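Local coordinates for protein exodeoxyribonuclease III (Neisseria meningitidis, PDB 2JC4) that probably acts as a metal-dependent 3'-5' exonuclease on double-stranded DNA in DNA repair, using magnesium or manganese ions, at residues Asn108-Leu112 with Glu164-Ser169; Phe147-Asp153 with Glu172-Phe176. One frame throughout, in Å; residues are numbered along the deposited sequence.

Contact 1 (Asn108-Leu112 with Glu164-Ser169). With ACT (acetate ion), chain F.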
# COMPACT_ATOMS: atom_id res chain seq x y z
N ASN A 108 4.24 5.35 -9.72
CA ASN A 108 5.68 5.31 -9.54
C ASN A 108 6.33 6.65 -9.90
O ASN A 108 7.02 7.24 -9.06
CB ASN A 108 6.28 4.14 -10.35
CG ASN A 108 7.81 4.04 -10.17
OD1 ASN A 108 8.56 4.94 -10.57
ND2 ASN A 108 8.26 2.97 -9.52
N GLY A 109 6.10 7.12 -11.13
CA GLY A 109 6.60 8.43 -11.54
C GLY A 109 7.79 8.33 -12.47
O GLY A 109 8.03 9.25 -13.24
N GLU A 110 8.54 7.23 -12.36
CA GLU A 110 9.66 6.87 -13.25
C GLU A 110 10.93 7.67 -13.01
O GLU A 110 11.96 7.10 -12.66
CB GLU A 110 9.27 6.98 -14.74
CG GLU A 110 10.29 6.34 -15.70
CD GLU A 110 9.70 6.20 -17.09
OE1 GLU A 110 9.36 7.25 -17.71
OE2 GLU A 110 9.52 5.06 -17.53
N ALA A 111 10.85 8.98 -13.22
CA ALA A 111 12.01 9.90 -13.10
C ALA A 111 11.40 11.29 -13.00
O ALA A 111 10.29 11.52 -13.49
CB ALA A 111 12.94 9.81 -14.35
N LEU A 112 12.11 12.21 -12.34
CA LEU A 112 11.55 13.55 -12.16
C LEU A 112 11.31 14.27 -13.48
O LEU A 112 10.45 15.12 -13.55
CB LEU A 112 12.39 14.40 -11.19
CG LEU A 112 11.87 14.40 -9.76
CD1 LEU A 112 11.97 12.98 -9.20
CD2 LEU A 112 12.66 15.39 -8.86
N GLU A 164 17.01 14.30 -4.52
CA GLU A 164 16.09 14.73 -5.58
C GLU A 164 15.99 13.72 -6.72
O GLU A 164 15.90 14.11 -7.89
CB GLU A 164 16.40 16.15 -6.11
CG GLU A 164 16.57 17.19 -4.98
CD GLU A 164 15.26 17.51 -4.26
OE1 GLU A 164 14.30 16.72 -4.31
OE2 GLU A 164 15.16 18.60 -3.67
N LYS A 165 16.00 12.43 -6.38
CA LYS A 165 15.70 11.38 -7.36
C LYS A 165 14.37 10.75 -7.01
O LYS A 165 13.84 10.96 -5.89
CB LYS A 165 16.81 10.30 -7.35
CG LYS A 165 18.22 10.88 -7.48
CD LYS A 165 18.66 11.10 -8.92
CE LYS A 165 20.20 11.09 -9.03
NZ LYS A 165 20.79 12.06 -8.02
N ILE A 166 13.81 10.02 -7.98
CA ILE A 166 12.48 9.42 -7.86
C ILE A 166 12.34 8.72 -6.48
O ILE A 166 13.29 8.13 -5.96
CB ILE A 166 12.16 8.48 -9.09
CG1 ILE A 166 10.64 8.18 -9.24
CG2 ILE A 166 13.01 7.18 -9.03
CD1 ILE A 166 9.71 9.43 -9.50
N HIS A 167 11.15 8.81 -5.90
CA HIS A 167 10.80 8.28 -4.58
C HIS A 167 11.24 9.11 -3.40
O HIS A 167 10.55 9.11 -2.38
CB HIS A 167 11.23 6.81 -4.36
CG HIS A 167 10.81 5.87 -5.44
ND1 HIS A 167 9.52 5.82 -5.92
CD2 HIS A 167 11.53 4.97 -6.16
CE1 HIS A 167 9.46 4.92 -6.89
NE2 HIS A 167 10.66 4.38 -7.05
N CYS A 168 12.37 9.79 -3.53
CA CYS A 168 12.99 10.52 -2.41
C CYS A 168 13.11 12.04 -2.59
O CYS A 168 13.85 12.69 -1.83
CB CYS A 168 14.39 9.94 -2.16
SG CYS A 168 14.37 8.16 -1.89
N SER A 169 12.41 12.60 -3.57
CA SER A 169 12.49 14.04 -3.83
C SER A 169 11.69 14.88 -2.84
O SER A 169 10.69 14.42 -2.24
CB SER A 169 12.07 14.40 -5.28
OG SER A 169 10.65 14.27 -5.45
C ACT F . 10.42 0.96 -7.62
O ACT F . 10.89 1.93 -8.25
OXT ACT F . 10.15 -0.08 -8.27
CH3 ACT F . 10.20 1.13 -6.16
O HOH W 1 14.72 10.85 -11.07
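At chi1 -162° the CG1 branch of I166 is trans to N and runs beside its own carbonyl carbon, near N108 O; chi1 of N108 (-179°) likewise carries the amide to H167. The I166 and N108 side chains cross at about a right angle, between two loops beside the predicted active site of this DNase I-like fold. One loop contains an Asx turn, in which N108 OD1 accepts from E110 N in its carbonyl plane, on a lone pair, at 2.9 Å. The other contains a type II beta turn from K165 to C168, with I166 at its second position. I166 CD1 lies 3.5 Å from N108 O and 3.7 Å from G109 C, while its CG2 faces E110 O. At one end L112 forks over the turn: CD1 rests against I166 N, and CD2 against E164 O and S169 CB. A water accepts from L112 N and, weakly, from I166 N. At the other end the N108 amide meets the H167 ring at its edge, their planes 74° apart, close to Y105. H167 ND1 is taken by N148 O, and E172 OE2 accepts from H167 N. An acetate, probably from the crystallisation liquor, accepts hydrogen bonds at one oxygen from H167 NE2 (2.7 Å) and N108 ND2 (3.1 Å).

Contact 2 (Phe147-Asp153 with Glu172-Phe176)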
# COMPACT_ATOMS: atom_id res chain seq x y z
N PHE A 147 3.04 3.69 -1.77
CA PHE A 147 2.93 5.11 -2.06
C PHE A 147 4.04 5.52 -3.02
O PHE A 147 3.94 6.58 -3.60
CB PHE A 147 3.00 5.97 -0.78
CG PHE A 147 1.78 5.86 0.08
CD1 PHE A 147 1.61 4.74 0.90
CD2 PHE A 147 0.80 6.88 0.07
CE1 PHE A 147 0.47 4.59 1.68
CE2 PHE A 147 -0.35 6.74 0.87
CZ PHE A 147 -0.50 5.59 1.69
N ASN A 148 5.05 4.66 -3.22
CA ASN A 148 6.16 5.02 -4.11
C ASN A 148 6.80 6.35 -3.72
O ASN A 148 7.33 7.06 -4.54
CB ASN A 148 5.71 5.05 -5.58
CG ASN A 148 5.88 3.72 -6.26
OD1 ASN A 148 6.99 3.13 -6.24
ND2 ASN A 148 4.81 3.20 -6.85
N ILE A 149 6.74 6.64 -2.41
CA ILE A 149 7.37 7.82 -1.83
C ILE A 149 7.96 7.39 -0.48
O ILE A 149 7.27 6.75 0.37
CB ILE A 149 6.40 9.02 -1.64
CG1 ILE A 149 5.83 9.53 -2.98
CG2 ILE A 149 7.12 10.19 -0.82
CD1 ILE A 149 4.69 10.53 -2.77
N ALA A 150 9.22 7.77 -0.31
CA ALA A 150 10.00 7.54 0.90
C ALA A 150 9.99 8.85 1.69
O ALA A 150 10.60 9.84 1.28
CB ALA A 150 11.42 7.14 0.51
N PRO A 151 9.25 8.89 2.80
CA PRO A 151 8.96 10.18 3.44
C PRO A 151 10.14 11.05 3.90
O PRO A 151 10.01 12.28 3.85
CB PRO A 151 8.09 9.78 4.64
CG PRO A 151 7.36 8.55 4.16
CD PRO A 151 8.52 7.80 3.46
N ALA A 152 11.24 10.45 4.35
CA ALA A 152 12.41 11.25 4.82
C ALA A 152 13.69 10.49 4.49
O ALA A 152 13.62 9.35 4.01
CB ALA A 152 12.29 11.52 6.31
N ASP A 153 14.87 11.07 4.73
CA ASP A 153 16.11 10.36 4.32
C ASP A 153 16.39 9.04 5.05
O ASP A 153 17.05 8.16 4.52
CB ASP A 153 17.33 11.29 4.32
CG ASP A 153 17.43 12.13 3.04
OD1 ASP A 153 16.80 11.82 1.99
OD2 ASP A 153 18.20 13.09 3.08
N GLU A 172 7.95 15.14 -3.93
CA GLU A 172 7.22 13.90 -3.59
C GLU A 172 6.96 13.85 -2.10
O GLU A 172 5.85 13.50 -1.65
CB GLU A 172 8.03 12.67 -4.00
CG GLU A 172 7.94 12.35 -5.50
CD GLU A 172 9.01 11.34 -5.93
OE1 GLU A 172 10.20 11.67 -5.85
OE2 GLU A 172 8.68 10.20 -6.32
N ARG A 173 7.96 14.26 -1.31
CA ARG A 173 7.77 14.26 0.14
C ARG A 173 6.68 15.26 0.56
O ARG A 173 5.89 14.99 1.48
CB ARG A 173 9.10 14.48 0.86
CG ARG A 173 9.98 13.27 0.71
CD ARG A 173 11.40 13.53 1.17
NE ARG A 173 12.11 12.23 1.20
CZ ARG A 173 13.43 12.12 1.31
NH1 ARG A 173 14.19 13.22 1.41
NH2 ARG A 173 13.98 10.91 1.36
N GLN A 174 6.56 16.36 -0.18
CA GLN A 174 5.44 17.27 0.04
C GLN A 174 4.08 16.66 -0.28
O GLN A 174 3.12 16.89 0.47
CB GLN A 174 5.61 18.59 -0.72
CG GLN A 174 4.57 19.68 -0.24
CD GLN A 174 4.60 19.91 1.28
OE1 GLN A 174 5.63 20.31 1.86
NE2 GLN A 174 3.48 19.66 1.93
N TRP A 175 3.99 15.86 -1.34
CA TRP A 175 2.73 15.16 -1.65
C TRP A 175 2.36 14.18 -0.55
O TRP A 175 1.19 14.10 -0.19
CB TRP A 175 2.78 14.43 -3.01
CG TRP A 175 3.16 15.36 -4.13
CD1 TRP A 175 3.01 16.72 -4.17
CD2 TRP A 175 3.76 14.97 -5.38
NE1 TRP A 175 3.51 17.21 -5.37
CE2 TRP A 175 3.98 16.16 -6.12
CE3 TRP A 175 4.18 13.75 -5.92
CZ2 TRP A 175 4.58 16.15 -7.38
CZ3 TRP A 175 4.79 13.74 -7.18
CH2 TRP A 175 4.97 14.93 -7.89
N PHE A 176 3.34 13.49 0.01
CA PHE A 176 3.10 12.60 1.13
C PHE A 176 2.64 13.42 2.35
O PHE A 176 1.68 13.04 3.05
CB PHE A 176 4.34 11.75 1.44
CG PHE A 176 4.15 10.78 2.59
CD1 PHE A 176 3.44 9.58 2.39
CD2 PHE A 176 4.63 11.06 3.86
CE1 PHE A 176 3.25 8.69 3.44
CE2 PHE A 176 4.43 10.16 4.92
CZ PHE A 176 3.76 8.97 4.69
O HOH W 2 7.42 13.30 3.90
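R173, on helix 170-180, reaches A150 and D153 on the loop that follows strand 141-144 in this DNase I-like fold, and shows how one long side chain can bind a loop to a helix. Its CB lies near P151 O; CG and CD pass the same oxygen, CD at 3.3 Å, with the chain extended as far as NE. There NE donates to A150 O at 2.8 Å, nearly straight at 172° and almost in line with the carbonyl. Beyond CZ, NH1 and NH2 both end on D153 OD1, each at 3.0 Å, in an end-on salt bridge. The carboxylate is turned 68° from the guanidinium plane, and both nitrogens reach it from the same face. A152 C lies over one face of the guanidinium; the bonds from NE and from NH1 and NH2 lie in the guanidinium plane and would restrict its rotation.

Deeper in, the packing is largely apolar: I149 CD1 lies on the helix backbone at E172 O and on W175 CB, and its CG2 lies against F176 CB. Beside it P151 CG sits over the face of the F176 ring in a CH-pi contact, 3.7 Å from the centroid. The edge of F176 in turn points to the face of F147, an edge-to-face pair with planes at 89°. E172 OE2 forms a salt bridge with K120 NZ, and OE1 a hydrogen bond with S169 OG. N148, a predicted metal ligand and transition-state stabiliser, gives ND2 to C106 O. A water donates to P151 O at 2.8 Å and, weakly, to R173 O.

In the fold
From the N terminus, the chain leaves strand 99-105 and enters 108-112, the first half of contact 1. Helix 115-135 and strand 141-144 follow, then 147-153, which opens contact 2. The chain returns at 164-169, closing contact 1 over a 51-residue excursion, and runs directly into helix 170-180, where 172-176 closes contact 2 over a much shorter loop. The segments therefore alternate and the two closures cross rather than nest. Their centres lie about 9 Å apart, and A150 N with H167 O, 2.8 Å apart, probably forms a hydrogen bond between them. Together they tie the loops after strands 99-105 and 141-144 to the start of helix 170-180.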